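Local coordinates for protein beta-lactamase (Chitinophaga pinensis, PDB 6N36) that probably hydrolyses the amide bond of the beta-lactam ring in antibiotics, using two zinc ions held in a metallo-beta-lactamase active site, at residues Y11-K14 with E15-A18; E107-A110 with A111-A114; R137-H140 with D141-I145; Y200-V203 with G204-Y207; Q262-D265 with K266-E270. One frame throughout, in Å; residues are numbered along the deposited sequence.

Overall arrangement
All five contacts are local and follow one another in series along the chain, so none nests in or crosses another. Interaction 1 closes the turn into the short helix 14-17, near the zinc site. Interaction 2 starts helix 110-114 after strand 102-106, and interaction 3 turns the chain from strand 137-139, in the seven-stranded sheet, to strand 144-147 in the five-stranded one. These two touch, Glu107 N lying 2.9 Å from Leu139 O. Interaction 4 opens helix 203-215 and interaction 5 lies in the last turns of helix 250-268; their centres are about 13 Å apart, and Tyr264 packs on Tyr207. Interactions 1 and 3 lie on opposite sides of the chain's centre.

Interaction 1 (Y11-K14 with E15-A18); sequences YVDK and EWSA
Trp16 lays its indole along the extended loop from Tyr11 to Asp13, and most of the side-chain packing here is on that ring. Asp13 CB stands over the five-membered ring in a CH-pi contact, 3.5 Å from the centroid and only 4° off the normal. Farther along the indole, Tyr11 turns an edge to the face of the six-membered ring; this is a T-shaped pair with centroids 5.4 Å apart and planes at 69°. Val12 adds a purely apolar touch, its CG1 lying 4.1 Å from Trp16 CB.

Hydrogen bonds build the helix start. Asp13 is the N-cap of the short helix 14-17: its OD1 accepts from Glu15 N at 2.9 Å, met on the anti side and somewhat out of the carboxylate plane. CG anti to the Asp13 backbone N (chi1 -178°) swings the carboxylate to Glu15 N. Asp13 O also accepts, from Trp16 N at 2.8 Å, with the donor well above the carbonyl plane. One residue further on, Ser17 N reaches Lys14 O in a weak bond.

The Trp16 side chain comes within about 5 Å of a zinc ion and also packs on Asp36, Leu37 and Val55, while Tyr86 OH bonds to Tyr11 O.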
loop_
_atom_site.group_PDB
_atom_site.type_symbol
_atom_site.label_atom_id
_atom_site.label_comp_id
_atom_site.label_asym_id
_atom_site.label_seq_id
_atom_site.Cartn_x
_atom_site.Cartn_y
_atom_site.Cartn_z
ATOM N N TYR A 11 -0.925 2.758 18.869
ATOM C CA TYR A 11 0.290 1.925 18.761
ATOM C C TYR A 11 1.099 2.290 17.510
ATOM O O TYR A 11 0.534 2.317 16.424
ATOM C CB TYR A 11 -0.065 0.449 18.691
ATOM C CG TYR A 11 1.089 -0.440 18.323
ATOM C CD1 TYR A 11 2.121 -0.645 19.220
ATOM C CD2 TYR A 11 1.155 -1.077 17.101
ATOM C CE1 TYR A 11 3.186 -1.473 18.906
ATOM C CE2 TYR A 11 2.213 -1.905 16.770
ATOM C CZ TYR A 11 3.225 -2.110 17.687
ATOM O OH TYR A 11 4.268 -2.938 17.389
ATOM N N VAL A 12 2.393 2.499 17.696
ATOM C CA VAL A 12 3.365 2.665 16.580
ATOM C C VAL A 12 4.544 1.731 16.831
ATOM O O VAL A 12 5.250 1.935 17.838
ATOM C CB VAL A 12 3.774 4.140 16.392
ATOM C CG1 VAL A 12 4.750 4.336 15.257
ATOM C CG2 VAL A 12 2.564 5.033 16.194
ATOM N N ASP A 13 4.780 0.760 15.971
ATOM C CA ASP A 13 5.944 -0.166 15.997
ATOM C C ASP A 13 7.209 0.680 15.788
ATOM O O ASP A 13 7.212 1.478 14.849
ATOM C CB ASP A 13 5.760 -1.242 14.937
ATOM C CG ASP A 13 6.817 -2.344 14.821
ATOM O OD1 ASP A 13 7.978 -2.061 14.934
ATOM O OD2 ASP A 13 6.448 -3.509 14.520
ATOM N N LYS A 14 8.272 0.455 16.532
ATOM C CA LYS A 14 9.490 1.285 16.330
ATOM C C LYS A 14 9.939 1.205 14.860
ATOM O O LYS A 14 10.454 2.238 14.311
ATOM C CB LYS A 14 10.580 0.842 17.307
ATOM C CG LYS A 14 11.243 -0.480 16.939
ATOM C CD LYS A 14 12.386 -0.897 17.905
ATOM C CE LYS A 14 11.992 -2.116 18.707
ATOM N NZ LYS A 14 11.601 -3.269 17.855
ATOM N N GLU A 15 9.746 0.058 14.185
ATOM C CA GLU A 15 10.213 -0.085 12.779
ATOM C C GLU A 15 9.317 0.727 11.823
ATOM O O GLU A 15 9.748 1.047 10.666
ATOM C CB GLU A 15 10.231 -1.561 12.395
ATOM C CG GLU A 15 11.268 -2.349 13.180
ATOM C CD GLU A 15 11.508 -3.765 12.675
ATOM O OE1 GLU A 15 10.724 -4.230 11.811
ATOM O OE2 GLU A 15 12.500 -4.400 13.129
ATOM N N TRP A 16 8.118 1.105 12.264
ATOM C CA TRP A 16 7.209 1.913 11.394
ATOM C C TRP A 16 7.776 3.318 11.200
ATOM O O TRP A 16 7.528 3.939 10.157
ATOM C CB TRP A 16 5.806 2.003 11.999
ATOM C CG TRP A 16 5.025 0.738 11.911
ATOM C CD1 TRP A 16 5.436 -0.466 11.427
ATOM C CD2 TRP A 16 3.695 0.558 12.407
ATOM N NE1 TRP A 16 4.440 -1.395 11.597
ATOM C CE2 TRP A 16 3.344 -0.781 12.143
ATOM C CE3 TRP A 16 2.782 1.397 13.056
ATOM C CZ2 TRP A 16 2.105 -1.292 12.547
ATOM C CZ3 TRP A 16 1.551 0.901 13.415
ATOM C CH2 TRP A 16 1.240 -0.438 13.182
ATOM N N SER A 17 8.430 3.838 12.219
ATOM C CA SER A 17 8.893 5.247 12.271
ATOM C C SER A 17 10.401 5.322 11.993
ATOM O O SER A 17 10.902 6.445 11.821
ATOM C CB SER A 17 8.511 5.856 13.607
ATOM O OG SER A 17 7.113 6.137 13.615
ATOM N N ALA A 18 11.099 4.182 11.989
ATOM C CA ALA A 18 12.579 4.114 11.840
ATOM C C ALA A 18 12.965 4.603 10.438
ATOM O O ALA A 18 12.387 4.152 9.446
ATOM C CB ALA A 18 13.109 2.724 12.069
#

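Interaction 2 (E107-A110 with A111-A114); sequences EKDA and ALLA
The carboxylate of Asp109 carries Leu112 on one face: methyl CD2 sits almost straight above OD1, 3.8 Å from it, and the two side chains run alongside each other in the same direction. Its oxygens are also hydrogen-bonded: OD2 to Thr161 OG1 and Ala84 N, OD1 weakly to Gly163 N. The Leu112 branch reaches the group because CG is anti to the backbone N (chi1 -177°).

This is the first turn of helix 110-114, entered from strand 102-106, and the buried Asp109 just ahead of it lies about 9 Å from a zinc ion and probably helps to position the ligand loops. Ala84 lies between the metal ligands His83 and His85, and Thr161 follows the ligand His160, so one carboxylate bonds to residues adjoining ligands in two separate parts of the chain.

Along the backbone, Leu113 N donates to Asp109 O at 2.9 Å with an N-H...O angle of 169°, and Ala114 N donates to Ala110 O, also at 2.9 Å. Two waters serve the leading N-H groups. The first bridges Glu107 O and Ala111 N; the second spans Lys108 O and Leu112 N, lying 2.8 Å from that nitrogen. Leu113 turns to the sheet, packing on Met103 and Val105.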
loop_
_atom_site.group_PDB
_atom_site.type_symbol
_atom_site.label_atom_id
_atom_site.label_comp_id
_atom_site.label_asym_id
_atom_site.label_seq_id
_atom_site.Cartn_x
_atom_site.Cartn_y
_atom_site.Cartn_z
ATOM N N GLU A 107 -13.529 2.611 -4.167
ATOM C CA GLU A 107 -14.895 2.961 -3.715
ATOM C C GLU A 107 -15.194 2.258 -2.389
ATOM O O GLU A 107 -15.861 2.861 -1.572
ATOM C CB GLU A 107 -15.944 2.567 -4.763
ATOM C CG GLU A 107 -15.718 1.186 -5.360
ATOM C CD GLU A 107 -16.908 0.476 -5.976
ATOM O OE1 GLU A 107 -16.842 -0.778 -6.101
ATOM O OE2 GLU A 107 -17.872 1.165 -6.368
ATOM N N LYS A 108 -14.683 1.036 -2.216
ATOM C CA LYS A 108 -15.030 0.198 -1.046
ATOM C C LYS A 108 -14.324 0.702 0.230
ATOM O O LYS A 108 -14.744 0.286 1.299
ATOM C CB LYS A 108 -14.718 -1.268 -1.346
ATOM C CG LYS A 108 -15.527 -1.872 -2.491
ATOM C CD LYS A 108 -15.079 -3.272 -2.873
ATOM C CE LYS A 108 -15.458 -4.330 -1.854
ATOM N NZ LYS A 108 -16.905 -4.696 -1.946
ATOM N N ASP A 109 -13.265 1.535 0.100
ATOM C CA ASP A 109 -12.587 2.126 1.300
ATOM C C ASP A 109 -12.881 3.629 1.409
ATOM O O ASP A 109 -12.381 4.273 2.342
ATOM C CB ASP A 109 -11.069 1.890 1.327
ATOM C CG ASP A 109 -10.580 0.702 2.177
ATOM O OD1 ASP A 109 -11.444 0.018 2.822
ATOM O OD2 ASP A 109 -9.338 0.472 2.198
ATOM N N ALA A 110 -13.664 4.212 0.508
ATOM C CA ALA A 110 -13.853 5.679 0.513
ATOM C C ALA A 110 -14.488 6.164 1.818
ATOM O O ALA A 110 -14.041 7.181 2.389
ATOM C CB ALA A 110 -14.673 6.086 -0.678
ATOM N N ALA A 111 -15.534 5.482 2.316
ATOM C CA ALA A 111 -16.198 5.924 3.558
ATOM C C ALA A 111 -15.245 5.796 4.745
ATOM O O ALA A 111 -15.142 6.734 5.542
ATOM C CB ALA A 111 -17.468 5.166 3.792
ATOM N N LEU A 112 -14.467 4.722 4.769
ATOM C CA LEU A 112 -13.490 4.507 5.868
ATOM C C LEU A 112 -12.441 5.617 5.853
ATOM O O LEU A 112 -12.079 6.149 6.882
ATOM C CB LEU A 112 -12.880 3.128 5.662
ATOM C CG LEU A 112 -11.895 2.657 6.735
ATOM C CD1 LEU A 112 -12.579 2.557 8.086
ATOM C CD2 LEU A 112 -11.316 1.295 6.353
ATOM N N LEU A 113 -11.894 5.934 4.702
ATOM C CA LEU A 113 -10.892 7.019 4.594
ATOM C C LEU A 113 -11.515 8.365 4.999
ATOM O O LEU A 113 -10.867 9.148 5.631
ATOM C CB LEU A 113 -10.390 7.030 3.144
ATOM C CG LEU A 113 -9.190 7.945 2.913
ATOM C CD1 LEU A 113 -7.969 7.474 3.712
ATOM C CD2 LEU A 113 -8.915 8.012 1.440
ATOM N N ALA A 114 -12.762 8.594 4.621
ATOM C CA ALA A 114 -13.465 9.879 4.864
ATOM C C ALA A 114 -13.918 9.998 6.337
ATOM O O ALA A 114 -14.146 11.138 6.807
ATOM C CB ALA A 114 -14.594 10.004 3.868
HETATM O O HOH W 1 -16.892 3.125 1.047
HETATM O O HOH W 2 -15.408 2.343 3.590
#

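Interaction 3 (R137-H140 with D141-I145); sequences RLLH and DGDSI
A type II beta turn from His140 to Asp143 carries the chain from strand 137-139, at the margin of the seven-stranded sheet, into strand 144-147 of the five-stranded one, the two sheets of the metallo-beta-lactamase sandwich. Gly142 takes the positive phi (84°) that this turn needs at its third position.

The turn is closed twice between the same two residues. Asp143 N donates to His140 O at 2.9 Å, and in return His140 N donates to Asp143 OD2 at 2.7 Å, approaching from above the carboxylate plane. His140 ND1 adds a weak bond to that oxygen, with OD2 at the edge of the imidazole and the two planes nearly perpendicular, 84° apart. Asp141 sends its carboxylate to other partners, Gln156 N and Arg155.

Arg137 spans the mouth of the turn. An extended chain from CG to NE delivers its guanidinium end-on to Ser144 O: NH1 at 3.0 Å and NH2 at 3.1 Å both donate to this carbonyl oxygen, which lies in the guanidinium plane. Arg137 NH2 also lies 3.9 Å from Asp143 OD2, a long salt bridge to the oxygen that His140 already holds. Leu139 CD2 packs 4.1 Å from Ile145 CG1, and the same methyl sits over the centre of the guanidinium face, 3.7 Å above its plane.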
loop_
_atom_site.group_PDB
_atom_site.type_symbol
_atom_site.label_atom_id
_atom_site.label_comp_id
_atom_site.label_asym_id
_atom_site.label_seq_id
_atom_site.Cartn_x
_atom_site.Cartn_y
_atom_site.Cartn_z
ATOM N N ARG A 137 -11.352 10.917 -6.737
ATOM C CA ARG A 137 -11.781 9.895 -7.715
ATOM C C ARG A 137 -12.017 8.600 -6.953
ATOM O O ARG A 137 -11.198 8.270 -6.066
ATOM C CB ARG A 137 -10.763 9.702 -8.838
ATOM C CG ARG A 137 -11.168 8.678 -9.883
ATOM C CD ARG A 137 -10.218 8.618 -11.075
ATOM N NE ARG A 137 -10.486 7.423 -11.852
ATOM C CZ ARG A 137 -9.619 6.781 -12.630
ATOM N NH1 ARG A 137 -8.398 7.242 -12.816
ATOM N NH2 ARG A 137 -9.978 5.660 -13.225
ATOM N N LEU A 138 -13.150 7.960 -7.238
ATOM C CA LEU A 138 -13.480 6.644 -6.653
ATOM C C LEU A 138 -13.082 5.595 -7.682
ATOM O O LEU A 138 -13.540 5.689 -8.858
ATOM C CB LEU A 138 -14.986 6.597 -6.347
ATOM C CG LEU A 138 -15.504 7.589 -5.311
ATOM C CD1 LEU A 138 -17.028 7.550 -5.245
ATOM C CD2 LEU A 138 -14.910 7.326 -3.938
ATOM N N LEU A 139 -12.301 4.610 -7.270
ATOM C CA LEU A 139 -11.729 3.593 -8.174
ATOM C C LEU A 139 -12.501 2.278 -8.036
ATOM O O LEU A 139 -12.920 1.933 -6.904
ATOM C CB LEU A 139 -10.264 3.367 -7.783
ATOM C CG LEU A 139 -9.337 4.566 -7.905
ATOM C CD1 LEU A 139 -8.003 4.254 -7.212
ATOM C CD2 LEU A 139 -9.162 4.962 -9.373
ATOM N N HIS A 140 -12.602 1.543 -9.151
ATOM C CA HIS A 140 -13.180 0.186 -9.260
ATOM C C HIS A 140 -12.140 -0.822 -9.731
ATOM O O HIS A 140 -11.111 -0.446 -10.267
ATOM C CB HIS A 140 -14.392 0.216 -10.217
ATOM C CG HIS A 140 -15.385 1.238 -9.795
ATOM N ND1 HIS A 140 -15.344 2.537 -10.260
ATOM C CD2 HIS A 140 -16.344 1.204 -8.852
ATOM C CE1 HIS A 140 -16.300 3.241 -9.682
ATOM N NE2 HIS A 140 -16.929 2.449 -8.814
ATOM N N ASP A 141 -12.433 -2.098 -9.559
ATOM C CA ASP A 141 -11.516 -3.175 -9.952
ATOM C C ASP A 141 -11.141 -2.953 -11.411
ATOM O O ASP A 141 -12.070 -2.765 -12.285
ATOM C CB ASP A 141 -12.131 -4.550 -9.697
ATOM C CG ASP A 141 -11.143 -5.673 -9.946
ATOM O OD1 ASP A 141 -10.009 -5.587 -9.455
ATOM O OD2 ASP A 141 -11.483 -6.650 -10.650
ATOM N N GLY A 142 -9.849 -2.982 -11.696
ATOM C CA GLY A 142 -9.324 -2.841 -13.064
ATOM C C GLY A 142 -9.182 -1.398 -13.528
ATOM O O GLY A 142 -8.660 -1.220 -14.630
ATOM N N ASP A 143 -9.618 -0.376 -12.787
ATOM C CA ASP A 143 -9.503 1.048 -13.187
ATOM C C ASP A 143 -8.026 1.393 -13.425
ATOM O O ASP A 143 -7.112 0.856 -12.744
ATOM C CB ASP A 143 -10.108 2.059 -12.219
ATOM C CG ASP A 143 -11.607 2.246 -12.302
ATOM O OD1 ASP A 143 -12.234 1.704 -13.247
ATOM O OD2 ASP A 143 -12.142 2.963 -11.457
ATOM N N SER A 144 -7.780 2.245 -14.404
ATOM C CA SER A 144 -6.415 2.741 -14.710
ATOM C C SER A 144 -6.259 4.178 -14.204
ATOM O O SER A 144 -7.198 4.989 -14.314
ATOM C CB SER A 144 -6.136 2.617 -16.169
ATOM O OG SER A 144 -6.884 3.590 -16.837
ATOM N N ILE A 145 -5.074 4.473 -13.658
ATOM C CA ILE A 145 -4.629 5.795 -13.185
ATOM C C ILE A 145 -3.465 6.140 -14.120
ATOM O O ILE A 145 -2.475 5.343 -14.196
ATOM C CB ILE A 145 -4.220 5.733 -11.702
ATOM C CG1 ILE A 145 -5.380 5.201 -10.855
ATOM C CG2 ILE A 145 -3.743 7.084 -11.207
ATOM C CD1 ILE A 145 -5.016 4.026 -9.987
#

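Interaction 4 (Y200-V203 with G204-Y207); sequences YPEV and GKDY
Tyr200 swings its ring CG opposite the backbone N (chi1 -169°), which brings the phenol across the helix start and up to Asp206, while Asp206 at chi1 -86° turns its carboxylate back to meet it. The hydroxyl donates to Asp206 OD2 across just 2.5 Å, a short bond that uses the anti lone pair of the acceptor. OD2 lies at the edge of the phenol, in the plane of the ring, and the carboxylate is turned 59° against it. Val203 CA covers one face of the same ring over its centre.

The segment is the N-terminal turn of helix 203-215: a type I beta turn from Tyr200 to Val203 runs directly into it, with Glu202 at the N-cap position. Asp206 N donates to Glu202 O at 2.9 Å, and Tyr207 N follows on Val203 O at 3.0 Å. Water 3 extends the pattern, donating to Pro201 O and accepting from Lys205 N.

Val203 and Tyr207 run alongside each other one helical turn apart, methyl CG2 lying 3.6 Å from ring carbon CE2. The Tyr207 hydroxyl is held by Ser187 O, and the Tyr207 side chain comes within about 8 Å of a zinc ion. Tyr121 touches both tyrosines, meeting Tyr200 edge-to-face, and Pro158 packs on Tyr200 and Asp206.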
loop_
_atom_site.group_PDB
_atom_site.type_symbol
_atom_site.label_atom_id
_atom_site.label_comp_id
_atom_site.label_asym_id
_atom_site.label_seq_id
_atom_site.Cartn_x
_atom_site.Cartn_y
_atom_site.Cartn_z
ATOM N N TYR A 200 -18.791 -6.068 8.564
ATOM C CA TYR A 200 -18.279 -6.603 7.278
ATOM C C TYR A 200 -18.728 -8.032 7.048
ATOM O O TYR A 200 -17.968 -9.004 7.184
ATOM C CB TYR A 200 -16.777 -6.421 7.276
ATOM C CG TYR A 200 -16.047 -6.658 5.990
ATOM C CD1 TYR A 200 -16.681 -6.796 4.759
ATOM C CD2 TYR A 200 -14.681 -6.782 6.007
ATOM C CE1 TYR A 200 -15.937 -7.030 3.609
ATOM C CE2 TYR A 200 -13.932 -6.954 4.873
ATOM C CZ TYR A 200 -14.569 -7.095 3.651
ATOM O OH TYR A 200 -13.814 -7.270 2.503
ATOM N N PRO A 201 -20.020 -8.263 6.766
ATOM C CA PRO A 201 -20.516 -9.630 6.650
ATOM C C PRO A 201 -19.833 -10.422 5.526
ATOM O O PRO A 201 -19.754 -11.650 5.706
ATOM C CB PRO A 201 -22.010 -9.465 6.370
ATOM C CG PRO A 201 -22.334 -8.099 6.913
ATOM C CD PRO A 201 -21.100 -7.269 6.781
ATOM N N GLU A 202 -19.314 -9.770 4.499
ATOM C CA GLU A 202 -18.705 -10.505 3.349
ATOM C C GLU A 202 -17.214 -10.762 3.554
ATOM O O GLU A 202 -16.560 -11.196 2.610
ATOM C CB GLU A 202 -18.996 -9.746 2.063
ATOM C CG GLU A 202 -20.483 -9.596 1.825
ATOM C CD GLU A 202 -21.263 -10.884 1.627
ATOM O OE1 GLU A 202 -21.177 -11.404 0.500
ATOM O OE2 GLU A 202 -21.970 -11.358 2.599
ATOM N N VAL A 203 -16.693 -10.512 4.746
ATOM C CA VAL A 203 -15.243 -10.559 4.969
ATOM C C VAL A 203 -14.646 -11.899 4.508
ATOM O O VAL A 203 -13.601 -11.857 3.850
ATOM C CB VAL A 203 -14.912 -10.260 6.430
ATOM C CG1 VAL A 203 -15.511 -11.243 7.407
ATOM C CG2 VAL A 203 -13.452 -10.179 6.600
ATOM N N GLY A 204 -15.202 -13.030 4.872
ATOM C CA GLY A 204 -14.569 -14.315 4.504
ATOM C C GLY A 204 -14.724 -14.619 3.030
ATOM O O GLY A 204 -13.788 -15.189 2.446
ATOM N N LYS A 205 -15.832 -14.249 2.430
ATOM C CA LYS A 205 -16.016 -14.470 0.981
ATOM C C LYS A 205 -14.968 -13.622 0.232
ATOM O O LYS A 205 -14.393 -14.066 -0.786
ATOM C CB LYS A 205 -17.438 -14.105 0.582
ATOM C CG LYS A 205 -18.481 -15.031 1.199
ATOM C CD LYS A 205 -19.899 -14.630 0.797
ATOM C CE LYS A 205 -20.908 -15.618 1.309
ATOM N NZ LYS A 205 -20.954 -15.601 2.786
ATOM N N ASP A 206 -14.723 -12.402 0.737
ATOM C CA ASP A 206 -13.772 -11.468 0.110
ATOM C C ASP A 206 -12.354 -12.016 0.245
ATOM O O ASP A 206 -11.575 -11.961 -0.706
ATOM C CB ASP A 206 -13.919 -10.076 0.709
ATOM C CG ASP A 206 -14.989 -9.245 0.057
ATOM O OD1 ASP A 206 -15.639 -9.708 -0.937
ATOM O OD2 ASP A 206 -15.219 -8.076 0.566
ATOM N N TYR A 207 -11.954 -12.451 1.432
ATOM C CA TYR A 207 -10.607 -13.014 1.610
ATOM C C TYR A 207 -10.418 -14.225 0.700
ATOM O O TYR A 207 -9.361 -14.335 0.081
ATOM C CB TYR A 207 -10.359 -13.462 3.044
ATOM C CG TYR A 207 -9.767 -12.422 3.961
ATOM C CD1 TYR A 207 -8.452 -12.014 3.820
ATOM C CD2 TYR A 207 -10.536 -11.850 4.956
ATOM C CE1 TYR A 207 -7.889 -11.134 4.720
ATOM C CE2 TYR A 207 -9.973 -10.965 5.870
ATOM C CZ TYR A 207 -8.663 -10.576 5.727
ATOM O OH TYR A 207 -8.117 -9.741 6.683
HETATM O O HOH W 3 -18.033 -13.672 4.705
#

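Interaction 5 (Q262-D265 with K266-E270); sequences QIYD and KRVKE
Val268 lays methyl CG2 over one face of the Tyr264 ring, a CH-pi contact 3.9 Å from the centroid and 22° off the normal. Both torsions serve it: Tyr264 has its ring anti to the backbone N (chi1 175°), and in Val268 the other methyl, CG1, takes that anti place, leaving CG2 beside its own N and turned back over the tyrosine. The methyl lies off-centre, nearest to CE1 at 3.6 Å.

Arg267 is folded where Lys266 and Lys269 are extended. CG lies alongside Ile263 CG2 at 4.2 Å; beyond it, bends at chi2 and chi3 curl the chain and bring NE to 3.6 Å from Glu270 OE2 in a salt bridge. Arg267 has two conformers; in the one described, NH2 is bonded to the carbonyls of Leu189 and Thr192.

The backbone keeps helical bonds, from Lys266 N to Gln262 O, Arg267 N to Ile263 O and Val268 N to Tyr264 O; Lys269 N to Asp265 O, at 3.5 Å, is weak near the C terminus. Tyr264 joins helix 250-268 to helix 203-215, packing on Tyr207, Ala208 and Leu211 and bonding weakly through OH to Gly204 O, while Leu194 from a loop meets Tyr264, Arg267 and Val268.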
loop_
_atom_site.group_PDB
_atom_site.type_symbol
_atom_site.label_atom_id
_atom_site.label_comp_id
_atom_site.label_asym_id
_atom_site.label_seq_id
_atom_site.Cartn_x
_atom_site.Cartn_y
_atom_site.Cartn_z
ATOM N N GLN A 262 -3.573 -21.186 4.102
ATOM C CA GLN A 262 -3.660 -22.247 5.138
ATOM C C GLN A 262 -4.244 -21.639 6.409
ATOM O O GLN A 262 -5.046 -22.335 7.070
ATOM C CB GLN A 262 -2.304 -22.841 5.467
ATOM C CG GLN A 262 -1.711 -23.651 4.342
ATOM C CD GLN A 262 -0.319 -23.999 4.816
ATOM O OE1 GLN A 262 -0.156 -24.788 5.748
ATOM N NE2 GLN A 262 0.682 -23.346 4.241
ATOM N N ILE A 263 -3.881 -20.389 6.759
ATOM C CA ILE A 263 -4.487 -19.731 7.938
ATOM C C ILE A 263 -5.988 -19.577 7.709
ATOM O O ILE A 263 -6.773 -19.882 8.588
ATOM C CB ILE A 263 -3.772 -18.418 8.268
ATOM C CG1 ILE A 263 -2.384 -18.759 8.820
ATOM C CG2 ILE A 263 -4.616 -17.577 9.217
ATOM C CD1 ILE A 263 -1.386 -17.657 8.734
ATOM N N TYR A 264 -6.390 -19.039 6.563
ATOM C CA TYR A 264 -7.810 -18.891 6.183
ATOM C C TYR A 264 -8.529 -20.233 6.359
ATOM O O TYR A 264 -9.603 -20.281 7.004
ATOM C CB TYR A 264 -7.920 -18.385 4.741
ATOM C CG TYR A 264 -9.331 -18.316 4.241
ATOM C CD1 TYR A 264 -9.911 -19.457 3.727
ATOM C CD2 TYR A 264 -10.100 -17.167 4.337
ATOM C CE1 TYR A 264 -11.246 -19.477 3.351
ATOM C CE2 TYR A 264 -11.414 -17.169 3.896
ATOM C CZ TYR A 264 -11.976 -18.312 3.384
ATOM O OH TYR A 264 -13.332 -18.380 3.087
ATOM N N ASP A 265 -7.960 -21.302 5.837
ATOM C CA ASP A 265 -8.642 -22.621 5.822
ATOM C C ASP A 265 -8.833 -23.080 7.262
ATOM O O ASP A 265 -9.924 -23.606 7.569
ATOM C CB ASP A 265 -7.890 -23.621 4.948
ATOM C CG ASP A 265 -7.924 -23.357 3.432
ATOM O OD1 ASP A 265 -8.740 -22.521 2.995
ATOM O OD2 ASP A 265 -7.090 -23.950 2.725
ATOM N N LYS A 266 -7.838 -22.859 8.118
ATOM C CA LYS A 266 -7.936 -23.349 9.512
ATOM C C LYS A 266 -8.908 -22.454 10.282
ATOM O O LYS A 266 -9.696 -22.967 11.101
ATOM C CB LYS A 266 -6.563 -23.333 10.179
ATOM C CG LYS A 266 -6.592 -23.886 11.588
ATOM C CD LYS A 266 -5.320 -24.529 12.029
ATOM C CE LYS A 266 -5.448 -25.069 13.435
ATOM N NZ LYS A 266 -4.142 -25.510 13.962
ATOM N N ARG A 267 -8.866 -21.145 10.065
ATOM C CA ARG A 267 -9.695 -20.173 10.827
ATOM C C ARG A 267 -11.168 -20.318 10.433
ATOM O O ARG A 267 -12.061 -20.147 11.323
ATOM C CB ARG A 267 -9.120 -18.770 10.667
ATOM C CG ARG A 267 -7.924 -18.538 11.582
ATOM C CD ARG A 267 -8.298 -18.033 12.961
ATOM N NE ARG A 267 -8.831 -16.721 12.894
ATOM C CZ ARG A 267 -8.100 -15.595 12.911
ATOM N NH1 ARG A 267 -6.809 -15.645 13.142
ATOM N NH2 ARG A 267 -8.649 -14.419 12.742
ATOM N N VAL A 268 -11.426 -20.660 9.186
ATOM C CA VAL A 268 -12.828 -20.999 8.800
ATOM C C VAL A 268 -13.299 -22.201 9.640
ATOM O O VAL A 268 -14.450 -22.200 10.142
ATOM C CB VAL A 268 -12.901 -21.275 7.296
ATOM C CG1 VAL A 268 -14.141 -22.082 6.928
ATOM C CG2 VAL A 268 -12.850 -19.973 6.571
ATOM N N LYS A 269 -12.441 -23.175 9.917
ATOM C CA LYS A 269 -12.835 -24.392 10.715
ATOM C C LYS A 269 -12.898 -24.128 12.238
ATOM O O LYS A 269 -13.329 -25.052 12.990
ATOM C CB LYS A 269 -11.855 -25.529 10.433
ATOM C CG LYS A 269 -11.905 -26.091 9.017
ATOM C CD LYS A 269 -10.632 -26.859 8.681
ATOM C CE LYS A 269 -10.767 -27.735 7.457
ATOM N NZ LYS A 269 -9.543 -28.550 7.300
ATOM N N GLU A 270 -12.484 -22.957 12.721
ATOM C CA GLU A 270 -12.895 -22.392 14.042
ATOM C C GLU A 270 -14.155 -21.549 13.805
ATOM O O GLU A 270 -15.207 -21.585 14.413
ATOM C CB GLU A 270 -11.797 -21.472 14.582
ATOM C CG GLU A 270 -10.390 -22.045 14.517
ATOM C CD GLU A 270 -9.295 -20.985 14.538
ATOM O OE1 GLU A 270 -8.128 -21.422 14.351
ATOM O OE2 GLU A 270 -9.614 -19.698 14.716
#